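PTS system fructose-like EIIB component 3 (Escherichia coli K12, PDB 4TN5) probably accepts a phosphoryl group from phospho-EIIA on a cysteine and passes it on to incoming fructose in the sugar phosphotransferase system. Local coordinates at residues A[30-34]-A[95-99]; A[57-61]-A[98-102]. All coordinates share one frame; numbering follows the deposited sequence.

Contact 1 (A[30-34]-A[95-99]); sequences LEKWG and MSAVR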
loop_
_atom_site.group_PDB
_atom_site.type_symbol
_atom_site.label_atom_id
_atom_site.label_comp_id
_atom_site.label_asym_id
_atom_site.label_seq_id
_atom_site.Cartn_x
_atom_site.Cartn_y
_atom_site.Cartn_z
ATOM N N LEU A 30 11.479 -19.543 13.992
ATOM C CA LEU A 30 12.927 -19.419 13.857
ATOM C C LEU A 30 13.365 -17.988 14.155
ATOM O O LEU A 30 14.451 -17.760 14.685
ATOM C CB LEU A 30 13.401 -19.820 12.456
ATOM C CG LEU A 30 13.416 -21.306 12.084
ATOM C CD1 LEU A 30 14.153 -21.533 10.766
ATOM C CD2 LEU A 30 14.013 -22.153 13.190
ATOM N N GLU A 31 12.516 -17.028 13.804
ATOM C CA GLU A 31 12.796 -15.619 14.054
ATOM C C GLU A 31 12.146 -15.180 15.350
ATOM O O GLU A 31 12.275 -14.028 15.772
ATOM C CB GLU A 31 12.279 -14.763 12.906
ATOM C CG GLU A 31 13.149 -13.567 12.607
ATOM C CD GLU A 31 13.104 -13.185 11.152
ATOM O OE1 GLU A 31 12.014 -13.267 10.550
ATOM O OE2 GLU A 31 14.165 -12.822 10.605
ATOM N N LYS A 32 11.436 -16.121 15.960
ATOM C CA LYS A 32 10.765 -15.906 17.230
ATOM C C LYS A 32 9.704 -14.841 17.144
ATOM O O LYS A 32 9.562 -13.987 18.022
ATOM C CB LYS A 32 11.759 -15.621 18.334
ATOM C CG LYS A 32 12.201 -16.907 18.927
ATOM C CD LYS A 32 13.166 -17.710 18.083
ATOM C CE LYS A 32 13.270 -19.099 18.675
ATOM N NZ LYS A 32 14.349 -19.930 18.090
ATOM N N TRP A 33 8.966 -14.916 16.049
ATOM C CA TRP A 33 7.825 -14.067 15.825
ATOM C C TRP A 33 6.576 -14.839 16.206
ATOM O O TRP A 33 6.433 -16.007 15.847
ATOM C CB TRP A 33 7.758 -13.690 14.351
ATOM C CG TRP A 33 8.732 -12.638 13.939
ATOM C CD1 TRP A 33 9.551 -11.908 14.749
ATOM C CD2 TRP A 33 8.981 -12.189 12.607
ATOM N NE1 TRP A 33 10.298 -11.033 14.000
ATOM C CE2 TRP A 33 9.964 -11.187 12.679
ATOM C CE3 TRP A 33 8.464 -12.541 11.357
ATOM C CZ2 TRP A 33 10.444 -10.530 11.548
ATOM C CZ3 TRP A 33 8.940 -11.891 10.237
ATOM C CH2 TRP A 33 9.919 -10.897 10.338
ATOM N N GLY A 34 5.681 -14.198 16.947
ATOM C CA GLY A 34 4.368 -14.762 17.182
ATOM C C GLY A 34 3.611 -14.692 15.872
ATOM O O GLY A 34 3.809 -13.757 15.095
HETATM N N MSE A 95 10.205 -12.379 3.999
HETATM C CA MSE A 95 10.250 -11.992 5.410
HETATM C C MSE A 95 11.160 -10.787 5.656
HETATM O O MSE A 95 10.993 -10.078 6.647
HETATM C CB MSE A 95 10.687 -13.142 6.319
HETATM C CG MSE A 95 12.176 -13.399 6.328
HETATM SE SE MSE A 95 12.608 -15.070 7.214
HETATM C CE MSE A 95 12.364 -16.249 5.683
ATOM N N SER A 96 12.125 -10.558 4.770
ATOM C CA SER A 96 13.005 -9.398 4.914
ATOM C C SER A 96 12.262 -8.173 4.411
ATOM O O SER A 96 12.511 -7.058 4.851
ATOM C CB SER A 96 14.318 -9.574 4.151
ATOM O OG SER A 96 14.992 -8.332 4.016
ATOM N N ALA A 97 11.344 -8.390 3.477
ATOM C CA ALA A 97 10.412 -7.350 3.080
ATOM C C ALA A 97 9.508 -7.060 4.268
ATOM O O ALA A 97 9.260 -5.906 4.607
ATOM C CB ALA A 97 9.591 -7.802 1.885
ATOM N N VAL A 98 9.038 -8.131 4.903
ATOM C CA VAL A 98 8.226 -8.033 6.112
ATOM C C VAL A 98 8.956 -7.270 7.216
ATOM O O VAL A 98 8.351 -6.487 7.947
ATOM C CB VAL A 98 7.809 -9.433 6.633
ATOM C CG1 VAL A 98 7.228 -9.343 8.035
ATOM C CG2 VAL A 98 6.808 -10.079 5.685
ATOM N N ARG A 99 10.262 -7.479 7.321
ATOM C CA ARG A 99 11.024 -6.886 8.414
ATOM C C ARG A 99 11.336 -5.417 8.128
ATOM O O ARG A 99 11.532 -4.626 9.048
ATOM C CB ARG A 99 12.291 -7.698 8.693
ATOM C CG ARG A 99 12.728 -7.677 10.152
ATOM C CD ARG A 99 13.841 -8.686 10.424
ATOM N NE ARG A 99 14.089 -8.869 11.853
ATOM C CZ ARG A 99 14.767 -8.011 12.610
ATOM N NH1 ARG A 99 15.261 -6.904 12.075
ATOM N NH2 ARG A 99 14.950 -8.258 13.900
#
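Glu-31 reaches across to Met-95 and Arg-99 with a different carboxylate oxygen for each, a small example of how a helix end and the loop after it can meet a second helix without a hydrogen bond between them. OE1 lies 3.8 Å from SE of Met-95, a selenomethionine whose selenium stands in for the natural sulfur. OE2 comes within 4.1 Å of Arg-99 NE, too far for a salt bridge; the carboxylate and guanidinium planes are turned 47° apart, yet the opposite charges probably still attract. OE1 also sits 3.1 Å above the plane of the Trp-33 ring, offset toward its rim. Lys-32, with positive phi, is the C-prime residue of a Schellman motif that ends the preceding helix. CG of Trp-33 stands anti to the carbonyl carbon (chi1 -77°), and the six-membered ring leads toward the second helix. Its CZ3 touches CG1 of Val-98 at 3.8 Å, while CZ2 meets Arg-99 CG at 3.9 Å, edge on and near the ring plane. At the same edge CH2 approaches the carbonyl O of Met-95. Replacing the indole by an alanine here would probably open a gap beside Val-98 and the aliphatic part of Arg-99. Further along, Gly-34 enters strand 34-41, pairing through its backbone with Ala-2 and Leu-4, and Trp-33 also rests on Ala-2. The contact thus bridges the end of helix 18-30 and helix 92-103, two helices on one face of the sheet, with Val-98 continuing down to Val-59 and Leu-61 of strand 59-64.

Contact 2 (A[57-61]-A[98-102]); sequences ADVAL and VRKVL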
loop_
_atom_site.group_PDB
_atom_site.type_symbol
_atom_site.label_atom_id
_atom_site.label_comp_id
_atom_site.label_asym_id
_atom_site.label_seq_id
_atom_site.Cartn_x
_atom_site.Cartn_y
_atom_site.Cartn_z
ATOM N N ALA A 57 -1.414 -6.784 15.775
ATOM C CA ALA A 57 -0.327 -7.308 14.962
ATOM C C ALA A 57 0.549 -6.155 14.498
ATOM O O ALA A 57 0.051 -5.075 14.181
ATOM C CB ALA A 57 -0.872 -8.072 13.771
ATOM N N ASP A 58 1.856 -6.384 14.464
ATOM C CA ASP A 58 2.788 -5.350 14.040
ATOM C C ASP A 58 2.857 -5.267 12.519
ATOM O O ASP A 58 3.210 -4.229 11.959
ATOM C CB ASP A 58 4.175 -5.609 14.628
ATOM C CG ASP A 58 4.173 -5.606 16.144
ATOM O OD1 ASP A 58 4.323 -4.516 16.738
ATOM O OD2 ASP A 58 4.023 -6.692 16.742
ATOM N N VAL A 59 2.506 -6.367 11.860
ATOM C CA VAL A 59 2.519 -6.436 10.403
ATOM C C VAL A 59 1.732 -7.657 9.930
ATOM O O VAL A 59 1.690 -8.681 10.612
ATOM C CB VAL A 59 3.968 -6.476 9.853
ATOM C CG1 VAL A 59 4.707 -7.694 10.380
ATOM C CG2 VAL A 59 3.986 -6.439 8.328
ATOM N N ALA A 60 1.087 -7.537 8.774
ATOM C CA ALA A 60 0.366 -8.656 8.184
ATOM C C ALA A 60 1.099 -9.181 6.955
ATOM O O ALA A 60 1.801 -8.436 6.276
ATOM C CB ALA A 60 -1.052 -8.240 7.822
ATOM N N LEU A 61 0.950 -10.471 6.679
ATOM C CA LEU A 61 1.506 -11.049 5.463
ATOM C C LEU A 61 0.397 -11.683 4.638
ATOM O O LEU A 61 -0.302 -12.582 5.104
ATOM C CB LEU A 61 2.593 -12.075 5.784
ATOM C CG LEU A 61 3.276 -12.704 4.567
ATOM C CD1 LEU A 61 3.805 -11.630 3.632
ATOM C CD2 LEU A 61 4.398 -13.633 4.999
ATOM N N VAL A 98 9.038 -8.131 4.903
ATOM C CA VAL A 98 8.226 -8.033 6.112
ATOM C C VAL A 98 8.956 -7.270 7.216
ATOM O O VAL A 98 8.351 -6.487 7.947
ATOM C CB VAL A 98 7.809 -9.433 6.633
ATOM C CG1 VAL A 98 7.228 -9.343 8.035
ATOM C CG2 VAL A 98 6.808 -10.079 5.685
ATOM N N ARG A 99 10.262 -7.479 7.321
ATOM C CA ARG A 99 11.024 -6.886 8.414
ATOM C C ARG A 99 11.336 -5.417 8.128
ATOM O O ARG A 99 11.532 -4.626 9.048
ATOM C CB ARG A 99 12.291 -7.698 8.693
ATOM C CG ARG A 99 12.728 -7.677 10.152
ATOM C CD ARG A 99 13.841 -8.686 10.424
ATOM N NE ARG A 99 14.089 -8.869 11.853
ATOM C CZ ARG A 99 14.767 -8.011 12.610
ATOM N NH1 ARG A 99 15.261 -6.904 12.075
ATOM N NH2 ARG A 99 14.950 -8.258 13.900
ATOM N N LYS A 100 11.364 -5.053 6.848
ATOM C CA LYS A 100 11.432 -3.645 6.462
ATOM C C LYS A 100 10.138 -2.926 6.828
ATOM O O LYS A 100 10.155 -1.927 7.546
ATOM C CB LYS A 100 11.701 -3.484 4.962
ATOM C CG LYS A 100 13.042 -4.023 4.482
ATOM C CD LYS A 100 13.188 -3.860 2.976
ATOM C CE LYS A 100 14.390 -2.997 2.612
ATOM N NZ LYS A 100 15.383 -3.749 1.793
ATOM N N VAL A 101 9.020 -3.452 6.332
ATOM C CA VAL A 101 7.695 -2.912 6.624
ATOM C C VAL A 101 7.477 -2.811 8.133
ATOM O O VAL A 101 6.838 -1.880 8.623
ATOM C CB VAL A 101 6.593 -3.784 5.983
ATOM C CG1 VAL A 101 5.216 -3.317 6.406
ATOM C CG2 VAL A 101 6.721 -3.759 4.467
ATOM N N LEU A 102 8.035 -3.771 8.861
ATOM C CA LEU A 102 8.046 -3.738 10.316
ATOM C C LEU A 102 8.922 -2.588 10.809
ATOM O O LEU A 102 8.540 -1.841 11.710
ATOM C CB LEU A 102 8.575 -5.069 10.853
ATOM C CG LEU A 102 8.613 -5.320 12.360
ATOM C CD1 LEU A 102 7.258 -5.063 12.982
ATOM C CD2 LEU A 102 9.068 -6.745 12.633
#
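Val-59 is the bump of the strand here, entering the hollow formed by Val-98, Val-101 and Leu-102 on one side of the helix. Its two methyls divide the work: CG1 meets CG1 of Val-98 at 3.8 Å, and CG2 meets CG1 of Val-101 at 3.9 Å. The split follows from chi1 of 60°, which sets CG1 between the backbone N and the carbonyl carbon and turns CG2 anti to N. In return, Val-98 is a bump of the helix, lodged between Val-59 and Leu-61, whose CD1 lies 4.0 Å from Val-98 CG2. Leu-102 bends its end back toward the strand, CD1 coming to 3.5 Å from CB of Asp-58, a snug fit. The polar end of Asp-58 turns elsewhere, OD2 accepting a hydrogen bond from the backbone N of Tyr-3. The axes of strand 59-61 and helix segment 98-102 approach to 8.9 Å and run roughly antiparallel, at 155°. Val-101 also touches Val-80 of the neighbouring strand 79-82 and Thr-108 and Leu-110 of strand 108-111 beyond it. Branched aliphatic side chains packing a helix onto parallel strands are characteristic of an open alpha/beta fold, here with helix 92-103 in the connection from strand 79-82 to strand 108-111.

In the fold
Helix 92-103 serves both contacts, whose centres lie 8 Å apart. Contact 1 uses the flank turned to the end of helix 18-30, and contact 2 the flank turned down to the sheet. The two share Val-98 and Arg-99, though Arg-99 touches the partner segment in contact 1 alone. A further bridge is formed where Trp-33 CZ2 approaches Leu-102 CD2 at 4.2 Å, so that one apolar layer runs from loop to strand. Both lie away from Cys-10, the inferred phosphocysteine residue, which follows strand 3-9, whereas segments 30-34 and 57-61 lead into their strands. The bound nickel ion is about 11 Å from the side chain of Val-101.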